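Local coordinates for protein tryptophan halogenase superfamily (Brevundimonas sp. BAL3, PDB 6FRL) that acts as a flavin-dependent halogenase, probably on aromatic substrates, and prefers bromination over chlorination, at residues Arg63-Tyr66 and Gly67-Leu71; Gly170-Ala173 and Gln174-Ala178; Ser354-Leu357 and Ile358-Gly361; Arg493-Glu496 and His497-Leu501. All coordinates share one frame; numbering follows the deposited sequence.

Contact 1 (Arg63-Tyr66 and Gly67-Leu71)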
loop_
_atom_site.group_PDB
_atom_site.type_symbol
_atom_site.label_atom_id
_atom_site.label_comp_id
_atom_site.label_asym_id
_atom_site.label_seq_id
_atom_site.Cartn_x
_atom_site.Cartn_y
_atom_site.Cartn_z
ATOM N N ARG B 63 -19.707 -0.647 7.878
ATOM C CA ARG B 63 -20.489 -1.869 7.587
ATOM C C ARG B 63 -19.631 -3.106 7.798
ATOM O O ARG B 63 -20.153 -4.121 8.249
ATOM C CB ARG B 63 -21.142 -1.854 6.178
ATOM C CG ARG B 63 -22.071 -0.629 5.955
ATOM C CD ARG B 63 -22.902 -0.656 4.674
ATOM N NE ARG B 63 -22.101 -1.094 3.539
ATOM C CZ ARG B 63 -22.060 -2.324 3.043
ATOM N NH1 ARG B 63 -22.827 -3.305 3.533
ATOM N NH2 ARG B 63 -21.253 -2.571 2.023
ATOM N N ARG B 64 -18.334 -3.020 7.518
ATOM C CA ARG B 64 -17.406 -4.088 7.845
ATOM C C ARG B 64 -17.190 -4.202 9.366
ATOM O O ARG B 64 -17.026 -5.295 9.875
ATOM C CB ARG B 64 -16.063 -3.914 7.105
ATOM C CG ARG B 64 -15.048 -5.029 7.364
ATOM C CD ARG B 64 -13.669 -4.736 6.750
ATOM N NE ARG B 64 -12.885 -3.697 7.482
ATOM C CZ ARG B 64 -12.349 -2.574 6.959
ATOM N NH1 ARG B 64 -12.462 -2.259 5.661
ATOM N NH2 ARG B 64 -11.673 -1.741 7.753
ATOM N N PHE B 65 -17.197 -3.069 10.071
ATOM C CA PHE B 65 -16.948 -3.053 11.514
ATOM C C PHE B 65 -18.005 -3.888 12.227
ATOM O O PHE B 65 -17.685 -4.834 12.950
ATOM C CB PHE B 65 -16.886 -1.616 12.051
ATOM C CG PHE B 65 -16.823 -1.528 13.543
ATOM C CD1 PHE B 65 -15.588 -1.576 14.210
ATOM C CD2 PHE B 65 -17.988 -1.384 14.294
ATOM C CE1 PHE B 65 -15.531 -1.510 15.587
ATOM C CE2 PHE B 65 -17.939 -1.345 15.680
ATOM C CZ PHE B 65 -16.714 -1.401 16.322
ATOM N N TYR B 66 -19.266 -3.559 11.995
ATOM C CA TYR B 66 -20.369 -4.315 12.616
ATOM C C TYR B 66 -20.581 -5.689 11.948
ATOM O O TYR B 66 -21.097 -6.628 12.596
ATOM C CB TYR B 66 -21.659 -3.480 12.735
ATOM C CG TYR B 66 -22.367 -2.967 11.470
ATOM C CD1 TYR B 66 -23.094 -3.814 10.661
ATOM C CD2 TYR B 66 -22.438 -1.605 11.195
ATOM C CE1 TYR B 66 -23.810 -3.338 9.554
ATOM C CE2 TYR B 66 -23.147 -1.114 10.116
ATOM C CZ TYR B 66 -23.829 -1.981 9.288
ATOM O OH TYR B 66 -24.521 -1.504 8.197
ATOM N N GLY B 67 -20.156 -5.800 10.683
ATOM C CA GLY B 67 -20.004 -7.089 9.996
ATOM C C GLY B 67 -19.168 -8.090 10.778
ATOM O O GLY B 67 -19.609 -9.221 10.993
ATOM N N GLN B 68 -17.998 -7.649 11.262
ATOM C CA GLN B 68 -17.090 -8.498 12.013
ATOM C C GLN B 68 -17.679 -8.909 13.365
ATOM O O GLN B 68 -17.277 -9.939 13.901
ATOM C CB GLN B 68 -15.729 -7.826 12.226
ATOM C CG GLN B 68 -14.737 -8.102 11.123
ATOM C CD GLN B 68 -13.616 -7.034 10.945
ATOM O OE1 GLN B 68 -13.367 -6.560 9.818
ATOM N NE2 GLN B 68 -12.930 -6.670 12.036
ATOM N N LEU B 69 -18.605 -8.120 13.909
ATOM C CA LEU B 69 -19.299 -8.478 15.146
ATOM C C LEU B 69 -20.421 -9.551 15.004
ATOM O O LEU B 69 -20.942 -10.002 16.015
ATOM C CB LEU B 69 -19.903 -7.222 15.789
ATOM C CG LEU B 69 -19.020 -5.997 16.064
ATOM C CD1 LEU B 69 -19.849 -4.903 16.733
ATOM C CD2 LEU B 69 -17.796 -6.333 16.909
ATOM N N GLY B 70 -20.778 -9.950 13.767
ATOM C CA GLY B 70 -21.929 -10.840 13.506
ATOM C C GLY B 70 -23.291 -10.144 13.321
ATOM O O GLY B 70 -24.317 -10.805 13.356
ATOM N N LEU B 71 -23.294 -8.811 13.115
ATOM C CA LEU B 71 -24.513 -7.999 12.943
ATOM C C LEU B 71 -24.811 -7.778 11.462
ATOM O O LEU B 71 -23.905 -7.719 10.653
ATOM C CB LEU B 71 -24.349 -6.654 13.654
ATOM C CG LEU B 71 -23.948 -6.714 15.131
ATOM C CD1 LEU B 71 -23.872 -5.346 15.796
ATOM C CD2 LEU B 71 -24.911 -7.593 15.896
#
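The carbonyl O of Tyr-66 takes the amide of Leu-71, with N and O 3.1 Å apart, in a Schellman motif centred on Gly-70, after helix 61-68. It receives a weak, bent bond from Leu-69 N as well. Gly-70 N, in turn, reaches Gly-67 O at 3.1 Å. Gly-70 has the positive phi (88°) with which the chain leaves the helix. One turn earlier the bonding is ordinary helix: Gly-67 N meets Arg-63 O at 3.0 Å, and Gln-68 N gives Arg-64 O a 2.9 Å bond plus a weak second one to Phe-65 O.

Among the side chains, Arg-64 and Gln-68 run alongside each other, pointing the same way, their guanidinium and amide planes only 17° apart. Gln-68 OE1 lies at the guanidinium edge, yet its nearest neighbour is the aliphatic CG of Arg-64, at 3.3 Å, so the pair is aligned rather than bonded. With chi1 at 63°, the Tyr-66 ring folds back until one face lies over Arg-63 CA, off-centre toward the rim, and Leu-71 O sits at its edge. The Tyr-66 hydroxyl bonds to Asp-73, while Arg-63 forms salt bridges to Asp-73 and Asp-162 and gives NE to Trp-163 O.

On another side of the helix, Leu-69 CD1 approaches Phe-65 CE2 at 4.2 Å. These two side chains pack on helix 20-33; Phe-65 also meets helix 354-367, and Leu-69 and Leu-71 lean on helix 169-182.

Contact 2 (Gly170-Ala173 and Gln174-Ala178)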
loop_
_atom_site.group_PDB
_atom_site.type_symbol
_atom_site.label_atom_id
_atom_site.label_comp_id
_atom_site.label_asym_id
_atom_site.label_seq_id
_atom_site.Cartn_x
_atom_site.Cartn_y
_atom_site.Cartn_z
ATOM N N GLY B 170 -26.110 8.046 19.034
ATOM C CA GLY B 170 -26.617 7.632 20.349
ATOM C C GLY B 170 -27.272 6.256 20.309
ATOM O O GLY B 170 -26.955 5.415 21.125
ATOM N N LEU B 171 -28.156 6.016 19.343
ATOM C CA LEU B 171 -28.774 4.689 19.189
ATOM C C LEU B 171 -27.733 3.631 18.836
ATOM O O LEU B 171 -27.796 2.521 19.349
ATOM C CB LEU B 171 -29.897 4.694 18.136
ATOM C CG LEU B 171 -31.119 5.594 18.434
ATOM C CD1 LEU B 171 -32.158 5.484 17.302
ATOM C CD2 LEU B 171 -31.743 5.237 19.804
ATOM N N PHE B 172 -26.785 3.981 17.953
ATOM C CA PHE B 172 -25.671 3.099 17.585
ATOM C C PHE B 172 -24.876 2.740 18.844
ATOM O O PHE B 172 -24.601 1.555 19.087
ATOM C CB PHE B 172 -24.770 3.742 16.528
ATOM C CG PHE B 172 -23.743 2.821 15.924
ATOM C CD1 PHE B 172 -24.098 1.585 15.435
ATOM C CD2 PHE B 172 -22.414 3.234 15.783
ATOM C CE1 PHE B 172 -23.154 0.765 14.821
ATOM C CE2 PHE B 172 -21.459 2.408 15.190
ATOM C CZ PHE B 172 -21.835 1.175 14.714
ATOM N N ALA B 173 -24.579 3.732 19.673
ATOM C CA ALA B 173 -23.902 3.455 20.958
ATOM C C ALA B 173 -24.702 2.496 21.850
ATOM O O ALA B 173 -24.141 1.557 22.385
ATOM C CB ALA B 173 -23.556 4.741 21.707
ATOM N N GLN B 174 -25.998 2.711 21.966
ATOM C CA GLN B 174 -26.875 1.806 22.734
ATOM C C GLN B 174 -26.888 0.361 22.184
ATOM O O GLN B 174 -26.756 -0.585 22.957
ATOM C CB GLN B 174 -28.298 2.372 22.866
ATOM C CG GLN B 174 -28.389 3.593 23.793
ATOM C CD GLN B 174 -29.849 4.029 24.098
ATOM O OE1 GLN B 174 -30.830 3.240 24.004
ATOM N NE2 GLN B 174 -29.990 5.297 24.469
ATOM N N HIS B 175 -26.983 0.199 20.878
ATOM C CA HIS B 175 -26.949 -1.135 20.266
ATOM C C HIS B 175 -25.625 -1.900 20.577
ATOM O O HIS B 175 -25.620 -3.075 20.965
ATOM C CB HIS B 175 -27.175 -0.959 18.755
ATOM C CG HIS B 175 -27.492 -2.216 18.011
ATOM N ND1 HIS B 175 -28.770 -2.724 17.922
ATOM C CD2 HIS B 175 -26.712 -3.020 17.248
ATOM C CE1 HIS B 175 -28.762 -3.797 17.152
ATOM N NE2 HIS B 175 -27.523 -4.002 16.735
ATOM N N LEU B 176 -24.500 -1.211 20.478
ATOM C CA LEU B 176 -23.205 -1.834 20.766
ATOM C C LEU B 176 -23.012 -2.137 22.239
ATOM O O LEU B 176 -22.402 -3.168 22.569
ATOM C CB LEU B 176 -22.055 -0.982 20.236
ATOM C CG LEU B 176 -22.129 -0.752 18.711
ATOM C CD1 LEU B 176 -21.100 0.315 18.270
ATOM C CD2 LEU B 176 -21.970 -2.045 17.945
ATOM N N ARG B 177 -23.522 -1.264 23.110
ATOM C CA ARG B 177 -23.556 -1.518 24.575
ATOM C C ARG B 177 -24.262 -2.825 24.938
ATOM O O ARG B 177 -23.746 -3.619 25.721
ATOM C CB ARG B 177 -24.223 -0.377 25.330
ATOM C CG ARG B 177 -24.512 -0.707 26.785
ATOM C CD ARG B 177 -25.097 0.451 27.568
ATOM N NE ARG B 177 -25.624 -0.046 28.848
ATOM C CZ ARG B 177 -26.352 0.672 29.717
ATOM N NH1 ARG B 177 -26.678 1.934 29.466
ATOM N NH2 ARG B 177 -26.746 0.118 30.858
ATOM N N ALA B 178 -25.445 -3.039 24.386
ATOM C CA ALA B 178 -26.178 -4.281 24.624
ATOM C C ALA B 178 -25.393 -5.475 24.069
ATOM O O ALA B 178 -25.341 -6.524 24.724
ATOM C CB ALA B 178 -27.570 -4.209 24.028
#
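Phe-172 and Leu-176, one turn apart on helix 169-182, form an i to i+4 CH-pi pair. A short loop leads from the helix to strand 186-189, at one edge, in this chain, of the sheet that carries the Rossmann-like half of the halogenase fold. Leu-176 brings a single methyl, CD1, over one face of the phenyl ring: it lies 3.8 Å from the Phe-172 ring centroid and only 15° off the ring normal. Its nearest ring atoms are CE2 and CZ, so the methyl sits a little toward that rim.

Two torsions make the meeting possible. Phe-172 has CG opposite its backbone N (chi1 -170°), and Leu-176 has CG opposite its carbonyl carbon, so the two chains lean toward each other along one side of the helix. This pair faces Met-25 of helix 20-33, and Phe-172 also reaches Val-76 of helix 73-79. The Ala-173 methyl touches the residues of a GxGxxG pattern around the start of helix 20-33, consistent with a Rossmann-type site for the flavin nucleotide.

Gln-174, by contrast, extends on the solvent side, its CG 3.5 Å from Gly-170 O. Arg-177 runs out straight to a salt bridge between its NE and Glu-181. His-175 swings its imidazole away from the preceding turn, toward Leu-71 and Ala-79.

Beneath the side chains the backbone bonds are regular and fairly straight, for example His-175 N to Leu-171 O at 2.9 Å. The bond under the CH-pi pair, Leu-176 N to Phe-172 O, measures 3.1 Å with an N-H...O angle of 164°.

Contact 3 (Ser354-Leu357 and Ile358-Gly361)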
loop_
_atom_site.group_PDB
_atom_site.type_symbol
_atom_site.label_atom_id
_atom_site.label_comp_id
_atom_site.label_asym_id
_atom_site.label_seq_id
_atom_site.Cartn_x
_atom_site.Cartn_y
_atom_site.Cartn_z
ATOM N N SER B 354 -15.035 10.960 11.555
ATOM C CA SER B 354 -14.952 10.786 13.019
ATOM C C SER B 354 -15.049 9.321 13.449
ATOM O O SER B 354 -14.176 8.794 14.165
ATOM C CB SER B 354 -16.077 11.583 13.704
ATOM O OG SER B 354 -15.720 12.943 13.752
ATOM N N ILE B 355 -16.143 8.687 13.044
ATOM C CA ILE B 355 -16.353 7.315 13.354
ATOM C C ILE B 355 -15.243 6.481 12.690
ATOM O O ILE B 355 -14.673 5.589 13.326
ATOM C CB ILE B 355 -17.794 6.908 13.034
ATOM C CG1 ILE B 355 -18.692 7.512 14.132
ATOM C CG2 ILE B 355 -17.955 5.392 12.923
ATOM C CD1 ILE B 355 -20.196 7.298 13.964
ATOM N N ALA B 356 -14.894 6.815 11.448
ATOM C CA ALA B 356 -13.837 6.119 10.733
ATOM C C ALA B 356 -12.495 6.082 11.485
ATOM O O ALA B 356 -11.776 5.090 11.433
ATOM C CB ALA B 356 -13.663 6.755 9.365
ATOM N N LEU B 357 -12.161 7.173 12.161
ATOM C CA LEU B 357 -10.917 7.277 12.940
ATOM C C LEU B 357 -10.927 6.434 14.224
ATOM O O LEU B 357 -9.859 5.948 14.683
ATOM C CB LEU B 357 -10.574 8.735 13.214
ATOM C CG LEU B 357 -10.145 9.562 11.957
ATOM C CD1 LEU B 357 -10.405 11.033 12.156
ATOM C CD2 LEU B 357 -8.678 9.346 11.551
ATOM N N ILE B 358 -12.121 6.231 14.788
ATOM C CA ILE B 358 -12.351 5.257 15.878
ATOM C C ILE B 358 -12.124 3.852 15.364
ATOM O O ILE B 358 -11.391 3.084 15.986
ATOM C CB ILE B 358 -13.765 5.405 16.487
ATOM C CG1 ILE B 358 -13.839 6.728 17.278
ATOM C CG2 ILE B 358 -14.123 4.226 17.390
ATOM C CD1 ILE B 358 -15.228 7.303 17.404
ATOM N N GLU B 359 -12.713 3.524 14.217
ATOM C CA GLU B 359 -12.536 2.194 13.610
ATOM C C GLU B 359 -11.052 1.838 13.334
ATOM O O GLU B 359 -10.614 0.733 13.591
ATOM C CB GLU B 359 -13.282 2.089 12.271
ATOM C CG GLU B 359 -14.787 2.251 12.267
ATOM C CD GLU B 359 -15.342 2.262 10.844
ATOM O OE1 GLU B 359 -15.251 1.193 10.162
ATOM O OE2 GLU B 359 -15.843 3.334 10.411
ATOM N N THR B 360 -10.307 2.775 12.752
ATOM C CA THR B 360 -8.916 2.551 12.415
ATOM C C THR B 360 -8.104 2.408 13.702
ATOM O O THR B 360 -7.172 1.595 13.761
ATOM C CB THR B 360 -8.325 3.666 11.533
ATOM O OG1 THR B 360 -8.519 4.941 12.161
ATOM C CG2 THR B 360 -8.952 3.675 10.127
ATOM N N GLY B 361 -8.470 3.189 14.726
ATOM C CA GLY B 361 -7.794 3.106 16.030
ATOM C C GLY B 361 -7.955 1.746 16.665
ATOM O O GLY B 361 -6.985 1.175 17.157
#
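Ile-355 and Glu-359 meet on the inner side of helix 354-367, where the backbone bonds are the main link between the two turns. Glu-359 N points almost straight at Ile-355 O, 3.0 Å away, and Thr-360 N bonds to Ala-356 O at the same distance. Gly-361 N reaches Leu-357 O at 3.1 Å from well above the carbonyl plane. At the start of the helix the bond from Ile-358 N to Ser-354 O is weak.

Polar side chains add to this. Thr-360 has OG1 set between its backbone N and carbonyl carbon (chi1 55°), which turns the hydroxyl back along the helix to within 3.0 Å of Leu-357 O. The same hydroxyl is hydrogen-bonded to Glu-389 OE1. The Glu-359 carboxylate is buried, and a weak hydrogen bond joins Glu-359 OE1 and Thr-61 OG1.

Van der Waals contacts fill in the rest. Glu-359 reaches back along the preceding turn, extended beyond CG, so OE2 rests 3.4 Å from Ala-356 CA and 3.9 Å from Ile-355 CG2. Ile-358 also lies beside its own helix backbone, with CB 3.3 Å from Ile-355 O and CD1 next to Ser-354 O. Beyond the helix, the apolar Ile-355 and Ile-358, together with Glu-359, press on Met-25 of helix 20-33, and Ile-355 and Glu-359 also touch Ile-62.

A bound tartrate, probably from the crystallisation liquor, lies about 5 Å from the Ile-358 side chain. In tryptophan halogenases the start of the equivalent helix lies next to the halide site beside the flavin, and a similar place is likely for this buried helix.

Contact 4 (Arg493-Glu496 and His497-Leu501)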
loop_
_atom_site.group_PDB
_atom_site.type_symbol
_atom_site.label_atom_id
_atom_site.label_comp_id
_atom_site.label_asym_id
_atom_site.label_seq_id
_atom_site.Cartn_x
_atom_site.Cartn_y
_atom_site.Cartn_z
ATOM N N ARG B 493 -33.742 2.129 -14.167
ATOM C CA ARG B 493 -34.536 0.992 -13.746
ATOM C C ARG B 493 -34.352 0.523 -12.297
ATOM O O ARG B 493 -34.904 -0.507 -11.910
ATOM C CB ARG B 493 -34.339 -0.154 -14.717
ATOM C CG ARG B 493 -32.989 -0.822 -14.698
ATOM C CD ARG B 493 -32.917 -1.770 -15.878
ATOM N NE ARG B 493 -31.539 -2.090 -16.158
ATOM C CZ ARG B 493 -30.826 -1.746 -17.221
ATOM N NH1 ARG B 493 -31.325 -1.056 -18.221
ATOM N NH2 ARG B 493 -29.566 -2.129 -17.262
ATOM N N THR B 494 -33.627 1.286 -11.480
ATOM C CA THR B 494 -33.362 0.906 -10.104
ATOM C C THR B 494 -34.421 1.570 -9.221
ATOM O O THR B 494 -34.837 2.706 -9.482
ATOM C CB THR B 494 -31.898 1.252 -9.745
ATOM O OG1 THR B 494 -31.033 0.382 -10.496
ATOM C CG2 THR B 494 -31.605 1.052 -8.279
ATOM N N PRO B 495 -34.879 0.873 -8.161
ATOM C CA PRO B 495 -35.887 1.530 -7.303
ATOM C C PRO B 495 -35.387 2.764 -6.562
ATOM O O PRO B 495 -34.197 3.001 -6.489
ATOM C CB PRO B 495 -36.292 0.435 -6.303
ATOM C CG PRO B 495 -35.311 -0.666 -6.478
ATOM C CD PRO B 495 -34.706 -0.554 -7.829
ATOM N N GLU B 496 -36.310 3.542 -6.021
ATOM C CA GLU B 496 -35.968 4.717 -5.258
ATOM C C GLU B 496 -35.407 4.299 -3.909
ATOM O O GLU B 496 -35.630 3.190 -3.426
ATOM C CB GLU B 496 -37.185 5.590 -5.015
ATOM C CG GLU B 496 -37.854 6.184 -6.247
ATOM C CD GLU B 496 -39.164 6.909 -5.925
ATOM O OE1 GLU B 496 -39.307 7.470 -4.804
ATOM O OE2 GLU B 496 -40.067 6.918 -6.798
ATOM N N HIS B 497 -34.712 5.238 -3.295
ATOM C CA HIS B 497 -34.231 5.126 -1.919
ATOM C C HIS B 497 -35.379 4.698 -0.994
ATOM O O HIS B 497 -35.212 3.778 -0.184
ATOM C CB HIS B 497 -33.591 6.478 -1.491
ATOM C CG HIS B 497 -32.848 6.437 -0.192
ATOM N ND1 HIS B 497 -32.605 7.569 0.553
ATOM C CD2 HIS B 497 -32.276 5.411 0.486
ATOM C CE1 HIS B 497 -31.928 7.243 1.641
ATOM N NE2 HIS B 497 -31.728 5.936 1.633
ATOM N N ALA B 498 -36.549 5.322 -1.146
ATOM C CA ALA B 498 -37.692 5.078 -0.255
ATOM C C ALA B 498 -38.105 3.620 -0.178
ATOM O O ALA B 498 -38.529 3.189 0.892
ATOM C CB ALA B 498 -38.885 5.947 -0.637
ATOM N N GLN B 499 -37.978 2.862 -1.274
ATOM C CA GLN B 499 -38.387 1.435 -1.277
ATOM C C GLN B 499 -37.537 0.539 -0.350
ATOM O O GLN B 499 -38.047 -0.414 0.250
ATOM C CB GLN B 499 -38.354 0.850 -2.698
ATOM C CG GLN B 499 -38.765 -0.621 -2.788
ATOM C CD GLN B 499 -38.876 -1.100 -4.227
ATOM O OE1 GLN B 499 -39.594 -0.488 -5.043
ATOM N NE2 GLN B 499 -38.144 -2.169 -4.569
ATOM N N PHE B 500 -36.235 0.817 -0.289
ATOM C CA PHE B 500 -35.315 0.097 0.585
ATOM C C PHE B 500 -35.586 0.421 2.043
ATOM O O PHE B 500 -35.480 -0.449 2.896
ATOM C CB PHE B 500 -33.882 0.485 0.250
ATOM C CG PHE B 500 -32.866 -0.363 0.931
ATOM C CD1 PHE B 500 -32.511 -1.611 0.389
ATOM C CD2 PHE B 500 -32.266 0.058 2.091
ATOM C CE1 PHE B 500 -31.586 -2.417 1.008
ATOM C CE2 PHE B 500 -31.320 -0.748 2.712
ATOM C CZ PHE B 500 -30.977 -1.975 2.158
ATOM N N LEU B 501 -35.930 1.678 2.308
ATOM C CA LEU B 501 -36.271 2.122 3.655
ATOM C C LEU B 501 -37.617 1.585 4.138
ATOM O O LEU B 501 -37.766 1.308 5.330
ATOM C CB LEU B 501 -36.283 3.654 3.758
ATOM C CG LEU B 501 -35.010 4.390 3.374
ATOM C CD1 LEU B 501 -35.202 5.872 3.691
ATOM C CD2 LEU B 501 -33.763 3.854 4.061
#
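Gln-499 lays its amide group against the ring of Pro-495. Pro-495 CB is nearly equidistant from three amide atoms, 3.6 Å from Gln-499 NE2 and 3.7 Å from both its CD and OE1, while NE2 also lies close to Pro-495 CG. The glutamine reaches back because CG stands opposite its backbone N (chi1 -180°) and the chain then runs extended, so that the amide comes to lie beside the proline.

The turn between them is held by one backbone bond: Gln-499 N meets Glu-496 O at 3.2 Å. The donor lies well above the carbonyl plane, 60° out of it. Within the helix, Phe-500 N and Leu-501 N both bond weakly to His-497 O. Glu-496 extends its own side chain past this first turn at the surface, OE1 coming within 4.5 Å of Ala-498 CB.

His-497 faces inward, and Leu-501 CD1 lies over one face of its imidazole, off-centre toward the rim. Both ring nitrogens have partners: ND1 bonds to Pro-264 O and NE2 to the backbone N of Cys-84, consistent with a proton on ND1.

Residues 493-496 link the long helix 473-492 to the short helix 497-502. His-497, Phe-500 and Leu-501 settle this last helix on strand 83-85, and Phe-500 meets the ring of Phe-147 at a steep angle.

Overall arrangement
Contacts 1, 2 and 3 follow one another along the chain and lie together on helices 61-68, 169-182 and 354-367, each packing on helix 20-33. Contact 1 is the middle piece: its centre lies about 14 Å from those of contacts 2 and 3, and it touches both, through Leu-69 on Leu-176 and Phe-65 on Glu-359. Contacts 2 and 3 do not touch, their nearest atoms being about 5 Å apart. Contact 4, last in sequence, stands apart on the surface near strand 83-85, its centre about 24 to 29 Å from the others. Three contacts therefore belong to a group of helices packed on helix 20-33, whose start carries the probable flavin-binding GxGxxG turn, the fourth to the C-terminal end.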